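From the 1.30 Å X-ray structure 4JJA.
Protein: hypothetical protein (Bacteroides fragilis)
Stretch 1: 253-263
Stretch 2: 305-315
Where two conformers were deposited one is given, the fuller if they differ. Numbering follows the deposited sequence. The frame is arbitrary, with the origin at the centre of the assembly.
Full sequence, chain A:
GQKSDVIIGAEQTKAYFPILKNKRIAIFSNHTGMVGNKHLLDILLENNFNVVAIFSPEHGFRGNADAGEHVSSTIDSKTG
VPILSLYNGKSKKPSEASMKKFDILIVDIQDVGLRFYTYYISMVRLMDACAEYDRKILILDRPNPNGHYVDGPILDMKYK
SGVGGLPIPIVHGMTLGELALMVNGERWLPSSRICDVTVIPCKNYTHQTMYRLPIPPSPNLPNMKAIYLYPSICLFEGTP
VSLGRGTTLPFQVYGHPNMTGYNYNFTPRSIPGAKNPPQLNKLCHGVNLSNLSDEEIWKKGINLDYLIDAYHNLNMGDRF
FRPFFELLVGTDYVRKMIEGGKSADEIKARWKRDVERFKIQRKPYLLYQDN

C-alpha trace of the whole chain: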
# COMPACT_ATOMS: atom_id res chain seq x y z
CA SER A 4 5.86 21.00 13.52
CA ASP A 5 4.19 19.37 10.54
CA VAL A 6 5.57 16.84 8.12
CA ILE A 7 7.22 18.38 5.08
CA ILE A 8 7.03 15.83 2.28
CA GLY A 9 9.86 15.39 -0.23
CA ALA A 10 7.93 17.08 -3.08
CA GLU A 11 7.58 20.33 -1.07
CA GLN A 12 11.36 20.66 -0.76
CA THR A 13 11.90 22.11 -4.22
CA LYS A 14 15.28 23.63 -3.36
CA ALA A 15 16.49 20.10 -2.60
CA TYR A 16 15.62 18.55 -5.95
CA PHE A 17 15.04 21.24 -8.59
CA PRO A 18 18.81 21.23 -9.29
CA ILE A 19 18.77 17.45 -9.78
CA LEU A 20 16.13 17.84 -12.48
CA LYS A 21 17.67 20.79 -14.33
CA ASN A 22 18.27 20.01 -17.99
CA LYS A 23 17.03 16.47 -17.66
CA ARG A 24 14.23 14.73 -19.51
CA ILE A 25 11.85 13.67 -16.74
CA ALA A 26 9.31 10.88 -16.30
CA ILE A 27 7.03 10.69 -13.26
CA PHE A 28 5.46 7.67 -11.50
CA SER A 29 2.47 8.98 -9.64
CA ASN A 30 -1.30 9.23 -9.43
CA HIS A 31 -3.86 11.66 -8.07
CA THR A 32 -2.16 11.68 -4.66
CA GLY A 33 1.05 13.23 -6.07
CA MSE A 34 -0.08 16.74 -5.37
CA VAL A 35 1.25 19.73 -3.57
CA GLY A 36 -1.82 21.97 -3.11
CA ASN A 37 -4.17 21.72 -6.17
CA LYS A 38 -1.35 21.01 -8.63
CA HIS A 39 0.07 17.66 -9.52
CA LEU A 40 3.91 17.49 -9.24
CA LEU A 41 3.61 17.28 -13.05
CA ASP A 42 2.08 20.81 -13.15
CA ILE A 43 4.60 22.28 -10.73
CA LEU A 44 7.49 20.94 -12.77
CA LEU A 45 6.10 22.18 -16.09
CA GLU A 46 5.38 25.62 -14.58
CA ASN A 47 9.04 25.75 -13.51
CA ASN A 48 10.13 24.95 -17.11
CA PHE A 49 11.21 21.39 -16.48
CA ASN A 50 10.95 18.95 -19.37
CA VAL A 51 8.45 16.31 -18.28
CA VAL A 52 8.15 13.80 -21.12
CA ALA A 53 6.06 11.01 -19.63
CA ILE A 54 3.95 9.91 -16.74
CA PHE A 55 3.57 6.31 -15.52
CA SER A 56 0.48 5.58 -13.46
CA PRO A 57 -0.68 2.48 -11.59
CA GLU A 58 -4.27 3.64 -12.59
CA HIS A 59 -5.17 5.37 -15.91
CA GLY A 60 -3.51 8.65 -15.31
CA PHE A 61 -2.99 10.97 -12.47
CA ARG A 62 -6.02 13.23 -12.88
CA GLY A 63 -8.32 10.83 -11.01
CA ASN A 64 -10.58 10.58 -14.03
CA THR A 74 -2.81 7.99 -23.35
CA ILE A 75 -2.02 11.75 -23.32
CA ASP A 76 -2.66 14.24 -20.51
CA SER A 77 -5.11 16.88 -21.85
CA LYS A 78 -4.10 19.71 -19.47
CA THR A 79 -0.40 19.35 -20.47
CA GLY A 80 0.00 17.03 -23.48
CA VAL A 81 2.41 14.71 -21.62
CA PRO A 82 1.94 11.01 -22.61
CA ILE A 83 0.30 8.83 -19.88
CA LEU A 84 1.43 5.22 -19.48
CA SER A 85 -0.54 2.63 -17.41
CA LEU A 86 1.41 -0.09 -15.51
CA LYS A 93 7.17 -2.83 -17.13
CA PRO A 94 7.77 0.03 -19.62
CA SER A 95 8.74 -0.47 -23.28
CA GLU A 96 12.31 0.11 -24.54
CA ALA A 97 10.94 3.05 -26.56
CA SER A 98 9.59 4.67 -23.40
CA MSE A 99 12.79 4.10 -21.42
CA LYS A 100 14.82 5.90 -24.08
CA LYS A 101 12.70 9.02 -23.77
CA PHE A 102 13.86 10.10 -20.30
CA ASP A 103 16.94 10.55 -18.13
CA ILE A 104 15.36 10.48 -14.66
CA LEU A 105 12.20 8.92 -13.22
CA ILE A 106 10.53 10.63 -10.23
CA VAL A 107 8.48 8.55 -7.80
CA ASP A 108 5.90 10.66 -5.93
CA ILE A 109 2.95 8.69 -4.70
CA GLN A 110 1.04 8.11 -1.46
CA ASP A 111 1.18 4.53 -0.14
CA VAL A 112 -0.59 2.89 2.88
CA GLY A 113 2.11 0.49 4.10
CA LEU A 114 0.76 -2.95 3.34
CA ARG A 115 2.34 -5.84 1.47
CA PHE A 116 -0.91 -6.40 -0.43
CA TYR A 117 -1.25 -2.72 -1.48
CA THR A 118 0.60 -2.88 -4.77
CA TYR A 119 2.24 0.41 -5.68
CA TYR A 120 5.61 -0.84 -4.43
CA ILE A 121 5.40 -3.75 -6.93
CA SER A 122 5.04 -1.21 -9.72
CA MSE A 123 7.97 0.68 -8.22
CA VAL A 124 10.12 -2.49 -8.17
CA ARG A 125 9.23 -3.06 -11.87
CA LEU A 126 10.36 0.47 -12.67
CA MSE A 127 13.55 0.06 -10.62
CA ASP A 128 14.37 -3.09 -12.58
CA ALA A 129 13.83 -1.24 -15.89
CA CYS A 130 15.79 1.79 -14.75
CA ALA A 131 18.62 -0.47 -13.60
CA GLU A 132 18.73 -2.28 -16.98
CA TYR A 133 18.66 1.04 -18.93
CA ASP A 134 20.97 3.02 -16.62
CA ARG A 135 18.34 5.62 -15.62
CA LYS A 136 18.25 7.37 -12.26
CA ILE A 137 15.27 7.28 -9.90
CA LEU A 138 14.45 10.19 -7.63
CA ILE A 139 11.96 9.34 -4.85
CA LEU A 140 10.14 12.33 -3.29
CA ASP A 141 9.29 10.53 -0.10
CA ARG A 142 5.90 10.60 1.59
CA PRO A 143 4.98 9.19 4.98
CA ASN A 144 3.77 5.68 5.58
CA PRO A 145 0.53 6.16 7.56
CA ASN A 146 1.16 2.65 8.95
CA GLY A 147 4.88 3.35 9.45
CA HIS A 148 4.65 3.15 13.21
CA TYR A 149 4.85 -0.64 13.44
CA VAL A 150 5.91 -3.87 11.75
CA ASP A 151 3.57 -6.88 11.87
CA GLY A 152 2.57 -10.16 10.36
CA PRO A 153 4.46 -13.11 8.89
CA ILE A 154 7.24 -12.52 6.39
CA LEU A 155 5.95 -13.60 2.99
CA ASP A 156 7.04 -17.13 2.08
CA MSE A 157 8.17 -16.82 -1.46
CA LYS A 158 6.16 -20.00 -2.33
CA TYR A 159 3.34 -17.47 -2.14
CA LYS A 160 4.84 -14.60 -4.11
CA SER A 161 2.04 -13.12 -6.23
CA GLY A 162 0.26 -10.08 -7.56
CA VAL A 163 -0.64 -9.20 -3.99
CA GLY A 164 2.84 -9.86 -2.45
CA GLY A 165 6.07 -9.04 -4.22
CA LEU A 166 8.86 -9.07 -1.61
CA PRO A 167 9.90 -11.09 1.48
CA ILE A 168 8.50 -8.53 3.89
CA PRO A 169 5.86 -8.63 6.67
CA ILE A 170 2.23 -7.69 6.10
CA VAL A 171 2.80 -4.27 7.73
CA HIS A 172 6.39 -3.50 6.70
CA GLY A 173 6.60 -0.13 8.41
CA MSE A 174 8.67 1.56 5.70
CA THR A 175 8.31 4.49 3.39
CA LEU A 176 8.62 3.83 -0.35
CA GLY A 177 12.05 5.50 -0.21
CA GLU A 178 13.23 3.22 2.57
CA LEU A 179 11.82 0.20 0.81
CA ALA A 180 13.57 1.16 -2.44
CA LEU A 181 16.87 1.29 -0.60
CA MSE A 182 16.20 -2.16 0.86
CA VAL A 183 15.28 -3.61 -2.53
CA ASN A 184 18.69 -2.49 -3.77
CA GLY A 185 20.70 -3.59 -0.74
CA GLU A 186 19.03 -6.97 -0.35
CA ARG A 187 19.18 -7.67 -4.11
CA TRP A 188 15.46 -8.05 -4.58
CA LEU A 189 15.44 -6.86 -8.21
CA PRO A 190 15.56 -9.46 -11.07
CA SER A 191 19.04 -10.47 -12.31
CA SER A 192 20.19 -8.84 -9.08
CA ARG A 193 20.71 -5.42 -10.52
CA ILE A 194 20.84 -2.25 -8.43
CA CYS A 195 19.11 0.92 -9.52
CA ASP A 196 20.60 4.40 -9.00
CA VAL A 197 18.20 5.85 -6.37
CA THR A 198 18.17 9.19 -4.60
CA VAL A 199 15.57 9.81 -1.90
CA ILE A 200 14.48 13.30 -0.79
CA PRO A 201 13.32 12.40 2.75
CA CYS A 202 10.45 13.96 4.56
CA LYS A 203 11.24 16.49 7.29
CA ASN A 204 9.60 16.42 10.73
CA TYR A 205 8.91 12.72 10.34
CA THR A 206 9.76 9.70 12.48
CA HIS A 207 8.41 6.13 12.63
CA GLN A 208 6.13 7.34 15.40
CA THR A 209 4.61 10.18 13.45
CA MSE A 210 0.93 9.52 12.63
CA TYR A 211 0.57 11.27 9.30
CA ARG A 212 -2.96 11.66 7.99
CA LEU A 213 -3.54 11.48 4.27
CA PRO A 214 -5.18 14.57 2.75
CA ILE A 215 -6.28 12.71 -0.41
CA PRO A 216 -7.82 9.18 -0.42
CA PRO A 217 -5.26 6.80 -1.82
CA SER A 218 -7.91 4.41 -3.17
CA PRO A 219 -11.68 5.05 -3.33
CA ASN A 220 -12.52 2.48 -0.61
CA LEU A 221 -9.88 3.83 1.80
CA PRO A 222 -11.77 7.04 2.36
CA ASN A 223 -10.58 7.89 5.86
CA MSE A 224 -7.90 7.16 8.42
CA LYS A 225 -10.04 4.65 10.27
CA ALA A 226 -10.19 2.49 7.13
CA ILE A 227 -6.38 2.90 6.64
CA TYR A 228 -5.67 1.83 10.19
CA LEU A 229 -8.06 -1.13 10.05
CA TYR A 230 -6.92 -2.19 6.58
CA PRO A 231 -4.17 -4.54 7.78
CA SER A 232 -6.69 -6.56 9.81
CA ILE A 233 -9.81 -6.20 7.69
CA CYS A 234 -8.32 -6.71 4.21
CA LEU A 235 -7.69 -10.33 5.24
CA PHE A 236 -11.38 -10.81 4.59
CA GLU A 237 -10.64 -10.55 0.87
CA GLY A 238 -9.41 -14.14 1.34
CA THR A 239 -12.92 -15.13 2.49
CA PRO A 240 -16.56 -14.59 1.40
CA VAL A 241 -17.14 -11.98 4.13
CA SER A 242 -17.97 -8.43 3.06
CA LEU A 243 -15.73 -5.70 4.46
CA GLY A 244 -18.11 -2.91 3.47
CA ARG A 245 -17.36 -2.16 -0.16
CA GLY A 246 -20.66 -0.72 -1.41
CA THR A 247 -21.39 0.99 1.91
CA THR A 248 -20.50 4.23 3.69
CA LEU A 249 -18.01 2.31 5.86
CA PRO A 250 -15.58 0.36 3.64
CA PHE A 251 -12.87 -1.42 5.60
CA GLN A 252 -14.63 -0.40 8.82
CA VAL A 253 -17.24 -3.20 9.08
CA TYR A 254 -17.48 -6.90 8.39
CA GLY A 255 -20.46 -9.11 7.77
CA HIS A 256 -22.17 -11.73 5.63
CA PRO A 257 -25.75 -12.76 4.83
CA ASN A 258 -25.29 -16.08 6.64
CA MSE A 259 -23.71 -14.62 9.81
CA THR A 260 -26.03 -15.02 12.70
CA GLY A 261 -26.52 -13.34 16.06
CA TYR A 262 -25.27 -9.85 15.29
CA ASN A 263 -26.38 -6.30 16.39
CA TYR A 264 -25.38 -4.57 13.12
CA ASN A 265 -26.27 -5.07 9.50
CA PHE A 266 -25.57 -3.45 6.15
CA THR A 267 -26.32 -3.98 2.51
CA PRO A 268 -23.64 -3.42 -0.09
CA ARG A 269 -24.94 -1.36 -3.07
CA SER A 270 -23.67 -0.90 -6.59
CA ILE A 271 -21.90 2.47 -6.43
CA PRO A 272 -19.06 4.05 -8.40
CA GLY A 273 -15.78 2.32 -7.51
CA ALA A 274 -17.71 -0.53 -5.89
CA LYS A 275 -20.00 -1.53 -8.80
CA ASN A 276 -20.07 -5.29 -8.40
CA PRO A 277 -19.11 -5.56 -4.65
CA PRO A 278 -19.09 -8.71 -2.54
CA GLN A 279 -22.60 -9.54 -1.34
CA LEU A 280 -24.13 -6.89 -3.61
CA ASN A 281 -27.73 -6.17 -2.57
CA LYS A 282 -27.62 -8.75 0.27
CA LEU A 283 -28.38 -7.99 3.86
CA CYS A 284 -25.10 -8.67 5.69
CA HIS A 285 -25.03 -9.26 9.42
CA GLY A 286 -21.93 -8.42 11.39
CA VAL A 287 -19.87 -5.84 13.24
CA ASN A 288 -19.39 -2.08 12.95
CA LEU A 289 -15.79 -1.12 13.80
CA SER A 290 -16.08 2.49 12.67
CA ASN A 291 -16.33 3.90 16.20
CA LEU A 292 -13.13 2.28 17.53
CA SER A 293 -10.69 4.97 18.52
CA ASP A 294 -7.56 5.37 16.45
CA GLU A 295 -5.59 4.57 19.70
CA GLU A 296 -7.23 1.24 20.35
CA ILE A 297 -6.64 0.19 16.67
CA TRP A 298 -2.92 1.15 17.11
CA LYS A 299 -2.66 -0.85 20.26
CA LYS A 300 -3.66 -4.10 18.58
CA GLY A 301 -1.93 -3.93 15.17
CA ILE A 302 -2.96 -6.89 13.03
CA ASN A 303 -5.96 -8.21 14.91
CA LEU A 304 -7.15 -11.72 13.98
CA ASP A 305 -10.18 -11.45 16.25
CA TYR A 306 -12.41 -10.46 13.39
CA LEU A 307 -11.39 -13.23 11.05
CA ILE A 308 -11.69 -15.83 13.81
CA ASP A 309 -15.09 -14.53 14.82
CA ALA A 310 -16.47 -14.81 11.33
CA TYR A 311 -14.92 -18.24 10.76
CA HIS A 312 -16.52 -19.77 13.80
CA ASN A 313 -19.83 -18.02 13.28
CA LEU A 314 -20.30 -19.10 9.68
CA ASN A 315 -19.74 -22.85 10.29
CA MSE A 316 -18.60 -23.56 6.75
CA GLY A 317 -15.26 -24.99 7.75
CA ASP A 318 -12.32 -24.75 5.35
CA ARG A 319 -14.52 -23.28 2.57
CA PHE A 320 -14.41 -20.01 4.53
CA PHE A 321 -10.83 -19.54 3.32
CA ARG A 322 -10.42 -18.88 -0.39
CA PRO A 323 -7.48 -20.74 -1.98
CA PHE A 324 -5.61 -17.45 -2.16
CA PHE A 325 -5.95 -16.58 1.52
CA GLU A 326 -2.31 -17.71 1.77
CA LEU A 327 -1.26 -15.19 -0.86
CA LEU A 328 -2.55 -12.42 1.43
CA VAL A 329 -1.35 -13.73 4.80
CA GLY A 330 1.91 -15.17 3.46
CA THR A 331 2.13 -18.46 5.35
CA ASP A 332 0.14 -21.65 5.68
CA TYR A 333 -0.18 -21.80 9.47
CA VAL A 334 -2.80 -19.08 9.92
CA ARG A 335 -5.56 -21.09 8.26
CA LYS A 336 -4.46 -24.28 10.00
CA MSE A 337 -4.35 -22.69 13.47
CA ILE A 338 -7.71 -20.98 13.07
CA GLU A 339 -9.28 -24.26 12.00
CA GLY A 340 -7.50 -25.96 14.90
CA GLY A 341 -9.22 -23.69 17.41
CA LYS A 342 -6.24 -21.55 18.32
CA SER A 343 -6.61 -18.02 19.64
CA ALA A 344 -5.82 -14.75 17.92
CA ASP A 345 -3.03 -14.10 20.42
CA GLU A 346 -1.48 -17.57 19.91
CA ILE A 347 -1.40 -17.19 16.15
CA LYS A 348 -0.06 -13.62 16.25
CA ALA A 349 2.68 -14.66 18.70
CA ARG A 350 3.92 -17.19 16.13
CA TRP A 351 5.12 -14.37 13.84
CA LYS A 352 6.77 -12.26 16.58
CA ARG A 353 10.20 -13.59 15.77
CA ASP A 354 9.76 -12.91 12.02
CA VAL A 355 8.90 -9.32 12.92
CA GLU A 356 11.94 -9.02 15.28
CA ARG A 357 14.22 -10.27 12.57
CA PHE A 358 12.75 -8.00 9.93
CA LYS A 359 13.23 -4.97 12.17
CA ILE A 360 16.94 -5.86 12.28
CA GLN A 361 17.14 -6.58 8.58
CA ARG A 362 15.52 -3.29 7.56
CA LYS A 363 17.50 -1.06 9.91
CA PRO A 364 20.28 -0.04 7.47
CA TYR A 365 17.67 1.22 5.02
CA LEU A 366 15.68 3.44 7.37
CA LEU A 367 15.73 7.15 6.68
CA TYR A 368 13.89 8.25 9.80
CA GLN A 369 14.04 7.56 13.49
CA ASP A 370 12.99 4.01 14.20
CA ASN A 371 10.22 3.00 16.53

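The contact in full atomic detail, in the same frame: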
# COMPACT_ATOMS: atom_id res chain seq x y z
N VAL A 253 -16.19 -2.25 8.69
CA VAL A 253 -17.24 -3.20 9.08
C VAL A 253 -16.87 -4.58 8.55
O VAL A 253 -16.04 -4.68 7.62
CB VAL A 253 -18.63 -2.76 8.56
CG1 VAL A 253 -19.03 -1.34 8.97
CG2 VAL A 253 -18.68 -2.93 7.03
N TYR A 254 -17.52 -5.61 9.07
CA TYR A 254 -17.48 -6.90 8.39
C TYR A 254 -18.79 -7.62 8.60
O TYR A 254 -19.44 -7.46 9.62
CB TYR A 254 -16.28 -7.76 8.81
CG TYR A 254 -16.27 -8.24 10.22
CD1 TYR A 254 -15.72 -7.44 11.24
CD2 TYR A 254 -16.77 -9.48 10.57
CE1 TYR A 254 -15.64 -7.92 12.54
CE2 TYR A 254 -16.70 -9.93 11.87
CZ TYR A 254 -16.14 -9.17 12.85
OH TYR A 254 -16.07 -9.62 14.16
N GLY A 255 -19.22 -8.39 7.61
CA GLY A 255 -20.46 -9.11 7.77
C GLY A 255 -20.77 -9.97 6.56
O GLY A 255 -20.08 -9.92 5.56
N HIS A 256 -21.84 -10.76 6.66
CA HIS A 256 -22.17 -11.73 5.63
C HIS A 256 -23.64 -12.10 5.79
O HIS A 256 -24.16 -12.09 6.91
CB HIS A 256 -21.28 -12.97 5.84
CG HIS A 256 -21.40 -14.01 4.78
ND1 HIS A 256 -22.44 -14.91 4.77
CD2 HIS A 256 -20.67 -14.21 3.66
CE1 HIS A 256 -22.33 -15.65 3.69
NE2 HIS A 256 -21.27 -15.26 2.99
N PRO A 257 -24.32 -12.42 4.68
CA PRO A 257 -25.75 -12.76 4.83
C PRO A 257 -26.08 -13.96 5.71
O PRO A 257 -27.20 -14.06 6.18
CB PRO A 257 -26.21 -13.02 3.42
CG PRO A 257 -25.09 -12.79 2.54
CD PRO A 257 -23.89 -12.37 3.28
N ASN A 258 -25.11 -14.86 5.88
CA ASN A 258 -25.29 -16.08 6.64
C ASN A 258 -24.86 -15.92 8.10
O ASN A 258 -25.18 -16.77 8.91
CB ASN A 258 -24.59 -17.27 5.95
CG ASN A 258 -25.26 -17.67 4.62
OD1 ASN A 258 -25.18 -16.92 3.60
ND2 ASN A 258 -25.98 -18.77 4.63
N MSE A 259 -24.16 -14.83 8.45
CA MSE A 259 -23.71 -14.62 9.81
C MSE A 259 -24.90 -14.36 10.68
O MSE A 259 -25.91 -13.76 10.26
CB MSE A 259 -22.68 -13.49 9.86
CG MSE A 259 -21.27 -14.03 9.56
SE MSE A 259 -19.88 -12.73 9.30
CE MSE A 259 -19.97 -11.86 10.95
N THR A 260 -24.81 -14.82 11.92
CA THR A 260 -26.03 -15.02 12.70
C THR A 260 -25.75 -14.58 14.13
O THR A 260 -24.71 -14.87 14.71
CB THR A 260 -26.47 -16.57 12.64
OG1 THR A 260 -26.81 -16.96 11.28
CG2 THR A 260 -27.64 -16.91 13.58
N GLY A 261 -26.68 -13.81 14.69
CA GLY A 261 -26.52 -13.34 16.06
C GLY A 261 -25.91 -11.97 16.30
O GLY A 261 -25.45 -11.65 17.41
N TYR A 262 -25.94 -11.15 15.26
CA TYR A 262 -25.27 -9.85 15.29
C TYR A 262 -26.26 -8.67 15.36
O TYR A 262 -27.33 -8.76 14.74
CB TYR A 262 -24.41 -9.72 14.03
CG TYR A 262 -23.22 -10.61 14.07
CD1 TYR A 262 -22.04 -10.22 14.72
CD2 TYR A 262 -23.29 -11.90 13.52
CE1 TYR A 262 -20.92 -11.09 14.76
CE2 TYR A 262 -22.19 -12.73 13.55
CZ TYR A 262 -21.02 -12.34 14.21
OH TYR A 262 -19.94 -13.21 14.25
N ASN A 263 -25.76 -7.60 16.03
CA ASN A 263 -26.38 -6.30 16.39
C ASN A 263 -26.09 -5.14 15.40
O ASN A 263 -26.20 -3.95 15.75
CB ASN A 263 -25.85 -5.82 17.75
CG ASN A 263 -26.48 -6.55 18.93
OD1 ASN A 263 -27.59 -7.09 18.84
ND2 ASN A 263 -25.78 -6.56 20.04
N ASP A 305 -8.89 -11.22 15.61
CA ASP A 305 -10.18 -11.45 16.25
C ASP A 305 -11.32 -11.50 15.26
O ASP A 305 -12.28 -12.27 15.44
CB ASP A 305 -10.51 -10.35 17.31
CG ASP A 305 -9.76 -10.47 18.62
OD1 ASP A 305 -9.14 -11.49 18.89
OD2 ASP A 305 -9.84 -9.50 19.42
N TYR A 306 -11.28 -10.60 14.27
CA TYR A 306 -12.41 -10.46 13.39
C TYR A 306 -12.54 -11.68 12.48
O TYR A 306 -13.63 -12.24 12.29
CB TYR A 306 -12.26 -9.16 12.55
CG TYR A 306 -11.89 -7.95 13.39
CD1 TYR A 306 -12.62 -7.61 14.50
CD2 TYR A 306 -10.82 -7.14 13.05
CE1 TYR A 306 -12.27 -6.50 15.30
CE2 TYR A 306 -10.47 -6.02 13.83
CZ TYR A 306 -11.20 -5.72 14.96
OH TYR A 306 -10.87 -4.58 15.68
N LEU A 307 -11.43 -12.09 11.88
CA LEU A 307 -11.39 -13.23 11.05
C LEU A 307 -11.86 -14.52 11.79
O LEU A 307 -12.64 -15.31 11.27
CB LEU A 307 -9.96 -13.31 10.53
CG LEU A 307 -9.67 -14.38 9.50
CD1 LEU A 307 -10.34 -14.08 8.17
CD2 LEU A 307 -8.20 -14.51 9.29
N ILE A 308 -11.36 -14.66 13.01
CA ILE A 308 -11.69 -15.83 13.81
C ILE A 308 -13.16 -15.83 14.18
O ILE A 308 -13.84 -16.87 14.14
CB ILE A 308 -10.73 -15.90 15.02
CG1 ILE A 308 -9.31 -16.21 14.54
CG2 ILE A 308 -11.25 -16.88 16.12
CD1 ILE A 308 -8.24 -16.12 15.62
N ASP A 309 -13.68 -14.66 14.52
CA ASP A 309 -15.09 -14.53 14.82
C ASP A 309 -15.96 -14.98 13.66
O ASP A 309 -16.89 -15.78 13.84
CB ASP A 309 -15.38 -13.06 15.17
CG ASP A 309 -16.83 -12.78 15.48
OD1 ASP A 309 -17.35 -13.48 16.34
OD2 ASP A 309 -17.36 -11.82 14.95
N ALA A 310 -15.69 -14.44 12.48
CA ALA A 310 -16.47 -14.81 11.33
C ALA A 310 -16.36 -16.28 10.97
O ALA A 310 -17.34 -16.92 10.63
CB ALA A 310 -16.09 -13.94 10.13
N TYR A 311 -15.14 -16.84 11.07
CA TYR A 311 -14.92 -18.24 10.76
C TYR A 311 -15.79 -19.12 11.63
O TYR A 311 -16.51 -20.00 11.11
CB TYR A 311 -13.44 -18.60 10.97
CG TYR A 311 -13.20 -20.11 10.90
CD1 TYR A 311 -13.15 -20.73 9.69
CD2 TYR A 311 -13.12 -20.87 12.02
CE1 TYR A 311 -13.01 -22.10 9.58
CE2 TYR A 311 -12.95 -22.23 11.93
CZ TYR A 311 -12.90 -22.85 10.71
OH TYR A 311 -12.78 -24.22 10.60
N HIS A 312 -15.75 -18.92 12.92
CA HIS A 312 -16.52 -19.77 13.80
C HIS A 312 -18.01 -19.51 13.71
O HIS A 312 -18.80 -20.42 13.93
CB HIS A 312 -16.04 -19.64 15.26
CG HIS A 312 -14.69 -20.23 15.46
ND1 HIS A 312 -14.43 -21.58 15.35
CD2 HIS A 312 -13.51 -19.64 15.75
CE1 HIS A 312 -13.13 -21.80 15.54
NE2 HIS A 312 -12.55 -20.63 15.80
N ASN A 313 -18.42 -18.29 13.38
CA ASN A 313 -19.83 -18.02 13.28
C ASN A 313 -20.44 -18.67 12.05
O ASN A 313 -21.56 -19.18 12.09
CB ASN A 313 -20.09 -16.51 13.22
CG ASN A 313 -21.57 -16.17 13.29
OD1 ASN A 313 -22.19 -15.99 12.29
ND2 ASN A 313 -22.16 -16.25 14.48
N LEU A 314 -19.72 -18.64 10.92
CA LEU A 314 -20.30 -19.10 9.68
C LEU A 314 -20.46 -20.61 9.58
O LEU A 314 -21.31 -21.09 8.82
CB LEU A 314 -19.50 -18.56 8.49
CG LEU A 314 -19.93 -17.18 8.10
CD1 LEU A 314 -18.88 -16.50 7.21
CD2 LEU A 314 -21.34 -17.16 7.43
N ASN A 315 -19.60 -21.37 10.27
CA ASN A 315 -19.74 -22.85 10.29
C ASN A 315 -19.65 -23.46 8.93
O ASN A 315 -20.33 -24.47 8.64
CB ASN A 315 -21.09 -23.29 10.89
CG ASN A 315 -21.22 -22.99 12.32
OD1 ASN A 315 -20.33 -23.28 13.10
ND2 ASN A 315 -22.38 -22.45 12.70

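A helix that lies beside a strand and its following loop often combines two kinds of contact on the face it turns to them: apolar packing, and a few directional hydrogen bonds. The contact between residues 253-263 and 305-315 of this Bacteroides fragilis protein is a compact example. Strand 253-256 and helix 305-314 run almost parallel, with 12° between their N-to-C directions and 9.9 Å between their axes at closest approach. The spacing narrows along the contact: the CA atoms of Tyr254 and Tyr306 are 8.0 Å apart, those of Met259 and Leu314 only 5.6 Å. Between these points the chain leaves the strand through a type I turn from His256 to Met259, closed by a hydrogen bond from Met259 N to His256 O (3.1 Å). Together the two stretches bury 481 Å².

Two tyrosines and one carboxylate supply the first set of polar contacts. Tyr254 lies in the strand before the turn and Tyr262 in the loop after it, yet both donate to the same oxygen of Asp309: Tyr254 OH lies 2.7 Å from Asp309 OD2, and Tyr262 OH lies 3.0 Å from it. A carboxylate oxygen has lone pairs enough to accept both hydrogens, so a single acidic side chain ties the strand and the later loop to one point on the helix. In each case the oxygen sits near the plane of the ring, where a phenol hydroxyl can direct its hydrogen.

The second set exploits the carboxamide, which carries a donor and an acceptor side by side. Asn313, one helical turn beyond Asp309, uses both on the backbone of Thr260: Thr260 N donates to Asn313 OD1 at 2.9 Å, and Asn313 ND2 donates to Thr260 O, also at 2.9 Å. The side chain thus pairs with both the N-H and the C=O of a single loop residue. Within the loop, further bonds hold this backbone in shape: Asn258 N donates to His256 ND1 (2.9 Å), and Thr260 OG1 donates to Asn258 O (2.9 Å).

Apolar packing fills the space around these bonds. The Tyr254 ring meets the helix through its carbon atoms as well as its hydroxyl, with CE1 3.6 Å from Tyr306 CB and CE2 4.4 Å from Ala310 CB. Its ring and that of Tyr306 form an oblique aromatic pair, centroids 5.7 Å apart and planes at 48°. Ala310 presents only a methyl group, which Met259, a selenomethionine, also approaches, its SE atom lying 4.1 Å from Ala310 CB. Farther along, Met259 CG packs 3.7 Å from Leu314 CG. Leu314 reaches the turn as well: its CD2 lies 3.6 Å from Asn258 CB and 3.7 Å from His256 ND1. Close apolar contacts thus lie alongside directional hydrogen bonds made by Asp309 and Asn313.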